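Local coordinates for succinylglutamate desuccinylase (Vibrio parahaemolyticus, PDB 2BCO), which probably hydrolyses N-succinyl-L-glutamate to succinate and L-glutamate, the last step of arginine degradation by the AST pathway, using one zinc ion per subunit, at residues A[64-69]-A[153-158]; A[161-166]-A[190-195]; A[175-180]-A[336-341]. All coordinates share one frame; numbering follows the deposited sequence.

Contact 1 (A[64-69]-A[153-158]). With ZN (zinc ion), chain C.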
loop_
_atom_site.group_PDB
_atom_site.type_symbol
_atom_site.label_atom_id
_atom_site.label_comp_id
_atom_site.label_asym_id
_atom_site.label_seq_id
_atom_site.Cartn_x
_atom_site.Cartn_y
_atom_site.Cartn_z
ATOM N N GLY A 64 9.710 -1.436 7.561
ATOM C CA GLY A 64 10.714 -2.487 7.451
ATOM C C GLY A 64 10.355 -3.935 7.709
ATOM O O GLY A 64 10.808 -4.819 6.976
ATOM N N ASP A 65 9.555 -4.187 8.743
ATOM C CA ASP A 65 9.172 -5.557 9.087
ATOM C C ASP A 65 8.068 -6.213 8.242
ATOM O O ASP A 65 7.675 -7.336 8.517
ATOM C CB ASP A 65 8.796 -5.635 10.578
ATOM C CG ASP A 65 7.748 -4.610 10.977
ATOM O OD1 ASP A 65 7.285 -3.833 10.111
ATOM O OD2 ASP A 65 7.381 -4.573 12.170
ATOM N N GLU A 66 7.577 -5.539 7.210
ATOM C CA GLU A 66 6.515 -6.122 6.375
ATOM C C GLU A 66 7.122 -6.760 5.128
ATOM O O GLU A 66 7.029 -6.237 4.018
ATOM C CB GLU A 66 5.494 -5.026 6.049
ATOM C CG GLU A 66 4.763 -4.599 7.323
ATOM C CD GLU A 66 4.010 -3.303 7.184
ATOM O OE1 GLU A 66 3.708 -2.914 6.039
ATOM O OE2 GLU A 66 3.714 -2.681 8.223
ATOM N N THR A 67 7.718 -7.928 5.343
ATOM C CA THR A 67 8.457 -8.652 4.323
ATOM C C THR A 67 7.775 -9.431 3.204
ATOM O O THR A 67 8.323 -9.501 2.107
ATOM C CB THR A 67 9.483 -9.601 5.009
ATOM O OG1 THR A 67 8.794 -10.721 5.587
ATOM C CG2 THR A 67 10.226 -8.852 6.134
ATOM N N ALA A 68 6.613 -10.028 3.467
ATOM C CA ALA A 68 5.909 -10.816 2.448
ATOM C C ALA A 68 5.869 -10.167 1.055
ATOM O O ALA A 68 6.239 -10.795 0.063
ATOM C CB ALA A 68 4.487 -11.144 2.921
ATOM N N PRO A 69 5.425 -8.905 0.957
ATOM C CA PRO A 69 5.387 -8.285 -0.372
ATOM C C PRO A 69 6.780 -8.147 -0.987
ATOM O O PRO A 69 6.938 -8.210 -2.211
ATOM C CB PRO A 69 4.733 -6.926 -0.109
ATOM C CG PRO A 69 3.878 -7.190 1.097
ATOM C CD PRO A 69 4.798 -8.029 1.959
ATOM N N ASP A 153 1.133 0.406 -3.134
ATOM C CA ASP A 153 2.043 0.386 -1.989
ATOM C C ASP A 153 1.716 -0.845 -1.143
ATOM O O ASP A 153 0.663 -0.902 -0.505
ATOM C CB ASP A 153 1.864 1.645 -1.138
ATOM C CG ASP A 153 2.930 1.767 -0.075
ATOM O OD1 ASP A 153 2.744 2.513 0.906
ATOM O OD2 ASP A 153 3.973 1.107 -0.234
ATOM N N LEU A 154 2.634 -1.805 -1.111
ATOM C CA LEU A 154 2.405 -3.067 -0.398
ATOM C C LEU A 154 2.854 -3.151 1.064
ATOM O O LEU A 154 4.043 -3.029 1.378
ATOM C CB LEU A 154 3.041 -4.197 -1.203
ATOM C CG LEU A 154 2.854 -4.056 -2.720
ATOM C CD1 LEU A 154 3.459 -5.279 -3.433
ATOM C CD2 LEU A 154 1.348 -3.921 -3.045
ATOM N N HIS A 155 1.885 -3.399 1.943
ATOM C CA HIS A 155 2.123 -3.495 3.376
ATOM C C HIS A 155 1.619 -4.822 3.960
ATOM O O HIS A 155 1.152 -5.700 3.226
ATOM C CB HIS A 155 1.428 -2.322 4.081
ATOM C CG HIS A 155 1.951 -0.980 3.672
ATOM N ND1 HIS A 155 2.540 -0.107 4.564
ATOM C CD2 HIS A 155 1.999 -0.371 2.468
ATOM C CE1 HIS A 155 2.931 0.979 3.926
ATOM N NE2 HIS A 155 2.617 0.847 2.650
ATOM N N CYS A 156 1.761 -4.959 5.278
ATOM C CA CYS A 156 1.291 -6.123 6.031
ATOM C C CYS A 156 0.681 -5.548 7.303
ATOM O O CYS A 156 1.192 -4.571 7.846
ATOM C CB CYS A 156 2.443 -7.055 6.420
ATOM S SG CYS A 156 3.194 -7.911 5.060
ATOM N N ALA A 157 -0.411 -6.143 7.772
ATOM C CA ALA A 157 -1.066 -5.671 8.983
ATOM C C ALA A 157 -0.265 -6.068 10.218
ATOM O O ALA A 157 0.484 -7.047 10.193
ATOM C CB ALA A 157 -2.478 -6.235 9.072
ATOM N N ILE A 158 -0.427 -5.306 11.295
ATOM C CA ILE A 158 0.284 -5.583 12.541
ATOM C C ILE A 158 -0.608 -6.314 13.537
ATOM O O ILE A 158 -0.156 -6.712 14.601
ATOM C CB ILE A 158 0.776 -4.288 13.208
ATOM C CG1 ILE A 158 -0.410 -3.347 13.438
ATOM C CG2 ILE A 158 1.860 -3.644 12.352
ATOM C CD1 ILE A 158 -0.073 -2.113 14.253
HETATM ZN ZN ZN C . 2.597 -1.015 6.676
HETATM O O HOH W 1 6.264 -4.401 2.180
HETATM O O HOH W 2 5.474 -1.402 4.062
HETATM O O HOH W 3 0.548 -1.377 8.169
#
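Glu-66 and His-155 meet at a shared zinc ion. Both carboxylate oxygens of Glu-66 bind the metal, OE1 at 2.3 Å and OE2 at 2.5 Å from the zinc, while His-155 offers its ND1 at 2.3 Å from it. His-63 supplies the third protein ligand, and a water at 2.6 Å from the zinc completes the shell.

The carboxylate is gripped a second time by the strand: Cys-156 N donates to Glu-66 OE1 over 2.9 Å, arriving well above the carboxylate plane. With CG anti to the carbonyl carbon (chi1 -67°), the CG methylene of Glu-66 lies 3.5 Å from Cys-156 CB; the extended chain beyond it carries the carboxylate to the zinc. Asp-153 lies near NE2 of His-155 as a His-carboxylate pair, although the modelled distance is doubtfully short.

Farther from the metal, Pro-69 rests its CB on Leu-154 CB, 3.4 Å away, and its CD on Cys-156 SG; one water donates to both Glu-66 O and Leu-154 O. Glu-219, the probable active-site residue, lies beside His-155. Such a His/Glu/His zinc centre, between a strand end and the loop into helix 68-81, is that of the M14-like AspA/AstE hydrolases.

Contact 2 (A[161-166]-A[190-195]); sequences SKHYTF and IEAVLL
Glu-191 reaches back across the contact with its carboxylate lying against the backbone of Lys-162 to Tyr-164. Its chain is extended beyond CG, and OE2 ends 3.1 Å from Tyr-164 N, whose bond to it is weak and bent (122° at the hydrogen). OE1 is served chiefly by water: one molecule donates from 2.8 Å to Glu-191 OE1, and a second, hydrogen-bonded to His-163 ND1 at 2.8 Å from that nitrogen, approaches OE1 at a doubtfully short distance.

The imidazole of His-163 stands nearly perpendicular to this carboxylate, with Glu-191 OE1 and the second water at its edge. Ala-192 CB sits over one face in a CH-pi contact, 4.0 Å from the centroid of the His-163 ring, and CG of Lys-162 covers the opposite face. NE2 is hydrogen-bonded to the hydroxyl of Tyr-260 on strand 258-267. Upstream, His-163 N donates to Ser-161 OG, closing an ST turn.

The straighter direct hydrogen bond across the contact is made by Thr-165. Its OG1 lies between the backbone N and the carbonyl carbon (chi1 59°), from where it accepts Glu-191 N at 3.2 Å and 161°; a water is also bonded to this hydroxyl. Beside it, Ile-190 CG2 packs 3.4 Å from Phe-166 CA.

Strands 165-169 and 192-195 are parallel neighbours joined through helix 179-188 in a beta-alpha-beta unit, with a backbone bond between Ala-192 and Ala-167. At this end, side-chain and water-mediated bonds around the partly exposed Glu-191 replace regular strand-to-strand bonds, while buried His-163 has partners for both ring nitrogens.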
loop_
_atom_site.group_PDB
_atom_site.type_symbol
_atom_site.label_atom_id
_atom_site.label_comp_id
_atom_site.label_asym_id
_atom_site.label_seq_id
_atom_site.Cartn_x
_atom_site.Cartn_y
_atom_site.Cartn_z
ATOM N N SER A 161 -7.322 -9.888 11.654
ATOM C CA SER A 161 -8.556 -9.364 11.083
ATOM C C SER A 161 -9.370 -10.445 10.375
ATOM O O SER A 161 -8.827 -11.459 9.932
ATOM C CB SER A 161 -8.233 -8.250 10.086
ATOM O OG SER A 161 -9.414 -7.756 9.496
ATOM N N LYS A 162 -10.676 -10.231 10.274
ATOM C CA LYS A 162 -11.525 -11.188 9.583
ATOM C C LYS A 162 -11.244 -11.036 8.093
ATOM O O LYS A 162 -11.667 -11.856 7.285
ATOM C CB LYS A 162 -13.003 -10.932 9.899
ATOM C CG LYS A 162 -13.477 -9.509 9.650
ATOM C CD LYS A 162 -14.886 -9.295 10.201
ATOM C CE LYS A 162 -15.351 -7.859 9.981
ATOM N NZ LYS A 162 -16.614 -7.520 10.705
ATOM N N HIS A 163 -10.522 -9.970 7.741
ATOM C CA HIS A 163 -10.133 -9.714 6.357
ATOM C C HIS A 163 -8.619 -9.909 6.292
ATOM O O HIS A 163 -7.862 -9.001 6.645
ATOM C CB HIS A 163 -10.468 -8.282 5.935
ATOM C CG HIS A 163 -11.927 -7.946 5.991
ATOM N ND1 HIS A 163 -12.909 -8.789 5.518
ATOM C CD2 HIS A 163 -12.568 -6.831 6.425
ATOM C CE1 HIS A 163 -14.091 -8.213 5.657
ATOM N NE2 HIS A 163 -13.912 -7.023 6.206
ATOM N N TYR A 164 -8.175 -11.093 5.867
ATOM C CA TYR A 164 -6.742 -11.375 5.787
ATOM C C TYR A 164 -6.046 -10.342 4.895
ATOM O O TYR A 164 -4.917 -9.931 5.175
ATOM C CB TYR A 164 -6.505 -12.784 5.247
ATOM C CG TYR A 164 -5.043 -13.139 5.117
ATOM C CD1 TYR A 164 -4.262 -13.402 6.244
ATOM C CD2 TYR A 164 -4.438 -13.205 3.867
ATOM C CE1 TYR A 164 -2.898 -13.728 6.120
ATOM C CE2 TYR A 164 -3.081 -13.524 3.733
ATOM C CZ TYR A 164 -2.318 -13.789 4.865
ATOM O OH TYR A 164 -0.988 -14.129 4.727
ATOM N N THR A 165 -6.723 -9.949 3.817
ATOM C CA THR A 165 -6.225 -8.924 2.902
ATOM C C THR A 165 -7.286 -7.834 2.771
ATOM O O THR A 165 -8.487 -8.111 2.822
ATOM C CB THR A 165 -5.952 -9.455 1.465
ATOM O OG1 THR A 165 -7.158 -10.006 0.916
ATOM C CG2 THR A 165 -4.853 -10.498 1.464
ATOM N N PHE A 166 -6.829 -6.595 2.632
ATOM C CA PHE A 166 -7.717 -5.460 2.435
ATOM C C PHE A 166 -6.888 -4.289 1.944
ATOM O O PHE A 166 -5.664 -4.324 2.021
ATOM C CB PHE A 166 -8.517 -5.122 3.711
ATOM C CG PHE A 166 -7.721 -4.467 4.813
ATOM C CD1 PHE A 166 -7.599 -3.080 4.873
ATOM C CD2 PHE A 166 -7.182 -5.226 5.850
ATOM C CE1 PHE A 166 -6.960 -2.455 5.954
ATOM C CE2 PHE A 166 -6.538 -4.607 6.938
ATOM C CZ PHE A 166 -6.433 -3.217 6.987
ATOM N N ILE A 190 -8.713 -9.450 -2.965
ATOM C CA ILE A 190 -8.555 -8.622 -1.773
ATOM C C ILE A 190 -9.957 -8.570 -1.173
ATOM O O ILE A 190 -10.905 -8.099 -1.802
ATOM C CB ILE A 190 -8.068 -7.207 -2.139
ATOM C CG1 ILE A 190 -6.730 -7.318 -2.877
ATOM C CG2 ILE A 190 -7.893 -6.363 -0.882
ATOM C CD1 ILE A 190 -5.568 -7.823 -1.983
ATOM N N GLU A 191 -10.086 -9.084 0.040
ATOM C CA GLU A 191 -11.373 -9.172 0.708
ATOM C C GLU A 191 -12.153 -7.888 0.921
ATOM O O GLU A 191 -13.381 -7.907 0.890
ATOM C CB GLU A 191 -11.187 -9.905 2.032
ATOM C CG GLU A 191 -10.633 -11.311 1.831
ATOM C CD GLU A 191 -10.254 -11.984 3.129
ATOM O OE1 GLU A 191 -11.102 -12.014 4.047
ATOM O OE2 GLU A 191 -9.114 -12.495 3.231
ATOM N N ALA A 192 -11.461 -6.774 1.133
ATOM C CA ALA A 192 -12.158 -5.520 1.354
ATOM C C ALA A 192 -11.320 -4.297 1.015
ATOM O O ALA A 192 -10.085 -4.347 1.044
ATOM C CB ALA A 192 -12.617 -5.438 2.799
ATOM N N VAL A 193 -12.008 -3.207 0.672
ATOM C CA VAL A 193 -11.343 -1.947 0.370
ATOM C C VAL A 193 -11.996 -0.838 1.185
ATOM O O VAL A 193 -13.214 -0.690 1.183
ATOM C CB VAL A 193 -11.437 -1.564 -1.118
ATOM C CG1 VAL A 193 -10.553 -0.348 -1.390
ATOM C CG2 VAL A 193 -10.999 -2.736 -1.982
ATOM N N LEU A 194 -11.179 -0.080 1.900
ATOM C CA LEU A 194 -11.667 1.023 2.720
ATOM C C LEU A 194 -11.447 2.311 1.901
ATOM O O LEU A 194 -10.330 2.601 1.468
ATOM C CB LEU A 194 -10.871 1.087 4.031
ATOM C CG LEU A 194 -11.454 1.786 5.270
ATOM C CD1 LEU A 194 -10.309 2.390 6.072
ATOM C CD2 LEU A 194 -12.455 2.868 4.883
ATOM N N LEU A 195 -12.518 3.060 1.667
ATOM C CA LEU A 195 -12.430 4.304 0.918
ATOM C C LEU A 195 -12.215 5.437 1.922
ATOM O O LEU A 195 -13.126 5.776 2.667
ATOM C CB LEU A 195 -13.728 4.543 0.148
ATOM C CG LEU A 195 -14.184 3.419 -0.778
ATOM C CD1 LEU A 195 -15.519 3.782 -1.384
ATOM C CD2 LEU A 195 -13.151 3.173 -1.861
HETATM O O HOH W 4 -13.388 -11.332 4.359
HETATM O O HOH W 5 -10.021 -13.922 5.853
HETATM O O HOH W 6 -7.373 -12.805 0.349
#

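Contact 3 (A[175-180]-A[336-341]); sequences PVRSKA and EGELVY
The guanidinium of Arg-177 and the carboxylate of Glu-338 lie almost parallel in orientation, their planes 14° apart, yet they do not pair: Arg-177 NE stays 4.7 Å from Glu-338 OE1. At the edge of the guanidinium, in its plane, are two waters, both accepting from NH1. One, 2.8 Å from Arg-177 NH1, donates a hydrogen bond to Leu-339 O; the other is hydrogen-bonded to the hydroxyl of Tyr-341. The remaining nitrogens are used by the neighbouring strand ends, NE by Ser-169 OG and NH2 by Ser-196 O.

The carboxylate turns instead to the backbone. Glu-338 is bent at chi2 (73°), which swings OE2 to within 3.1 Å of Arg-177 N; the amide meets it on the syn side, somewhat out of plane. OE1 rests against the aliphatic part of Arg-177, 3.5 Å from its CB. A water 2.7 Å from Glu-338 OE1 accepts from Val-176 N, but has other acceptors to serve.

These bonds fasten the terminal strand 338-341 to the turn that opens helix 179-188 of the catalytic domain. The strand pairs antiparallel with strand 322-335, whose early part belongs to the barrel-sandwich hybrid region, so the contact joins that region to the catalytic domain. Ser-178 is the N-cap of the helix, its OG accepting from Leu-181 N and also bonded to Gln-214.

Along the backbone, Leu-339 N donates to Arg-177 O at 3.0 Å, and Ser-178 CA makes a nearly straight C-H...O contact with Gly-337 O. Gly-337 O also accepts a hydrogen bond (2.6 Å) from a water that accepts one from Lys-179 N.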
loop_
_atom_site.group_PDB
_atom_site.type_symbol
_atom_site.label_atom_id
_atom_site.label_comp_id
_atom_site.label_asym_id
_atom_site.label_seq_id
_atom_site.Cartn_x
_atom_site.Cartn_y
_atom_site.Cartn_z
ATOM N N PRO A 175 -9.959 11.767 -9.672
ATOM C CA PRO A 175 -10.651 10.477 -9.814
ATOM C C PRO A 175 -9.606 9.355 -9.815
ATOM O O PRO A 175 -9.023 9.046 -10.847
ATOM C CB PRO A 175 -11.365 10.615 -11.160
ATOM C CG PRO A 175 -10.410 11.481 -11.953
ATOM C CD PRO A 175 -10.013 12.540 -10.928
ATOM N N VAL A 176 -9.365 8.755 -8.655
ATOM C CA VAL A 176 -8.354 7.707 -8.548
ATOM C C VAL A 176 -8.958 6.368 -8.137
ATOM O O VAL A 176 -8.246 5.441 -7.763
ATOM C CB VAL A 176 -7.266 8.110 -7.516
ATOM C CG1 VAL A 176 -6.652 9.446 -7.911
ATOM C CG2 VAL A 176 -7.877 8.213 -6.112
ATOM N N ARG A 177 -10.278 6.274 -8.203
ATOM C CA ARG A 177 -10.968 5.050 -7.835
ATOM C C ARG A 177 -11.672 4.513 -9.070
ATOM O O ARG A 177 -12.893 4.442 -9.119
ATOM C CB ARG A 177 -11.962 5.347 -6.723
ATOM C CG ARG A 177 -11.278 5.829 -5.437
ATOM C CD ARG A 177 -12.276 6.241 -4.379
ATOM N NE ARG A 177 -11.624 6.518 -3.104
ATOM C CZ ARG A 177 -12.198 7.180 -2.105
ATOM N NH1 ARG A 177 -13.438 7.633 -2.232
ATOM N NH2 ARG A 177 -11.533 7.393 -0.984
ATOM N N SER A 178 -10.868 4.116 -10.052
ATOM C CA SER A 178 -11.350 3.627 -11.336
ATOM C C SER A 178 -11.902 2.205 -11.429
ATOM O O SER A 178 -11.830 1.403 -10.489
ATOM C CB SER A 178 -10.234 3.757 -12.370
ATOM O OG SER A 178 -9.199 2.829 -12.078
ATOM N N LYS A 179 -12.437 1.916 -12.609
ATOM C CA LYS A 179 -13.002 0.620 -12.929
ATOM C C LYS A 179 -11.867 -0.407 -12.957
ATOM O O LYS A 179 -12.002 -1.509 -12.442
ATOM C CB LYS A 179 -13.681 0.683 -14.303
ATOM C CG LYS A 179 -14.361 -0.608 -14.729
ATOM C CD LYS A 179 -15.658 -0.802 -13.967
ATOM C CE LYS A 179 -16.378 -2.055 -14.406
ATOM N NZ LYS A 179 -17.668 -2.199 -13.687
ATOM N N ALA A 180 -10.744 -0.040 -13.566
ATOM C CA ALA A 180 -9.607 -0.952 -13.651
ATOM C C ALA A 180 -9.045 -1.274 -12.271
ATOM O O ALA A 180 -8.737 -2.431 -11.981
ATOM C CB ALA A 180 -8.527 -0.358 -14.530
ATOM N N GLU A 336 -19.407 7.908 -13.678
ATOM C CA GLU A 336 -18.405 8.468 -14.585
ATOM C C GLU A 336 -17.039 7.804 -14.407
ATOM O O GLU A 336 -16.004 8.461 -14.503
ATOM C CB GLU A 336 -18.280 9.980 -14.364
ATOM C CG GLU A 336 -19.542 10.764 -14.690
ATOM C CD GLU A 336 -19.755 10.942 -16.184
ATOM O OE1 GLU A 336 -19.899 9.924 -16.899
ATOM O OE2 GLU A 336 -19.773 12.108 -16.643
ATOM N N GLY A 337 -17.045 6.499 -14.155
ATOM C CA GLY A 337 -15.802 5.767 -13.987
ATOM C C GLY A 337 -15.167 5.885 -12.610
ATOM O O GLY A 337 -14.042 5.431 -12.404
ATOM N N GLU A 338 -15.887 6.491 -11.672
ATOM C CA GLU A 338 -15.403 6.679 -10.311
ATOM C C GLU A 338 -16.293 5.914 -9.326
ATOM O O GLU A 338 -17.524 5.989 -9.401
ATOM C CB GLU A 338 -15.412 8.177 -9.967
ATOM C CG GLU A 338 -15.102 8.515 -8.508
ATOM C CD GLU A 338 -13.626 8.325 -8.141
ATOM O OE1 GLU A 338 -13.282 8.549 -6.968
ATOM O OE2 GLU A 338 -12.810 7.956 -9.015
ATOM N N LEU A 339 -15.679 5.180 -8.404
ATOM C CA LEU A 339 -16.465 4.432 -7.433
ATOM C C LEU A 339 -16.874 5.371 -6.305
ATOM O O LEU A 339 -16.023 5.852 -5.553
ATOM C CB LEU A 339 -15.675 3.242 -6.862
ATOM C CG LEU A 339 -16.568 2.317 -6.016
ATOM C CD1 LEU A 339 -17.404 1.429 -6.952
ATOM C CD2 LEU A 339 -15.731 1.457 -5.069
ATOM N N VAL A 340 -18.174 5.635 -6.199
ATOM C CA VAL A 340 -18.696 6.518 -5.161
ATOM C C VAL A 340 -19.734 5.776 -4.333
ATOM O O VAL A 340 -20.185 4.700 -4.719
ATOM C CB VAL A 340 -19.366 7.793 -5.765
ATOM C CG1 VAL A 340 -18.382 8.524 -6.673
ATOM C CG2 VAL A 340 -20.640 7.414 -6.531
ATOM N N TYR A 341 -20.104 6.334 -3.190
ATOM C CA TYR A 341 -21.112 5.688 -2.357
ATOM C C TYR A 341 -22.317 6.574 -2.032
ATOM O O TYR A 341 -22.247 7.805 -2.097
ATOM C CB TYR A 341 -20.498 5.155 -1.062
ATOM C CG TYR A 341 -19.530 6.081 -0.368
ATOM C CD1 TYR A 341 -18.178 6.085 -0.701
ATOM C CD2 TYR A 341 -19.951 6.908 0.668
ATOM C CE1 TYR A 341 -17.261 6.889 -0.002
ATOM C CE2 TYR A 341 -19.047 7.714 1.371
ATOM C CZ TYR A 341 -17.708 7.696 1.032
ATOM O OH TYR A 341 -16.823 8.472 1.740
HETATM O O HOH W 7 -10.948 9.592 -6.033
HETATM O O HOH W 8 -15.475 7.973 -4.072
HETATM O O HOH W 9 -14.407 9.130 0.175
HETATM O O HOH W 10 -12.966 4.312 -14.482
#

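From the N terminus, contact 1 comes first: it closes a loop of 83 residues, bringing the start of helix 68-81 to the end of strand 149-157, and is complete before the chain enters 161-166. Contacts 2 and 3 then cross, since 175-180 falls between the two segments of contact 2, while its partner 336-341 comes only near the C terminus, 155 residues on. Contact 2 closes a short crossover within the catalytic domain; contact 3 brings the tail of the chain back to it. These two touch directly, Leu-195 packing on both Arg-177 and Tyr-341, whereas contacts 1 and 3 lie about 26 Å apart between centres.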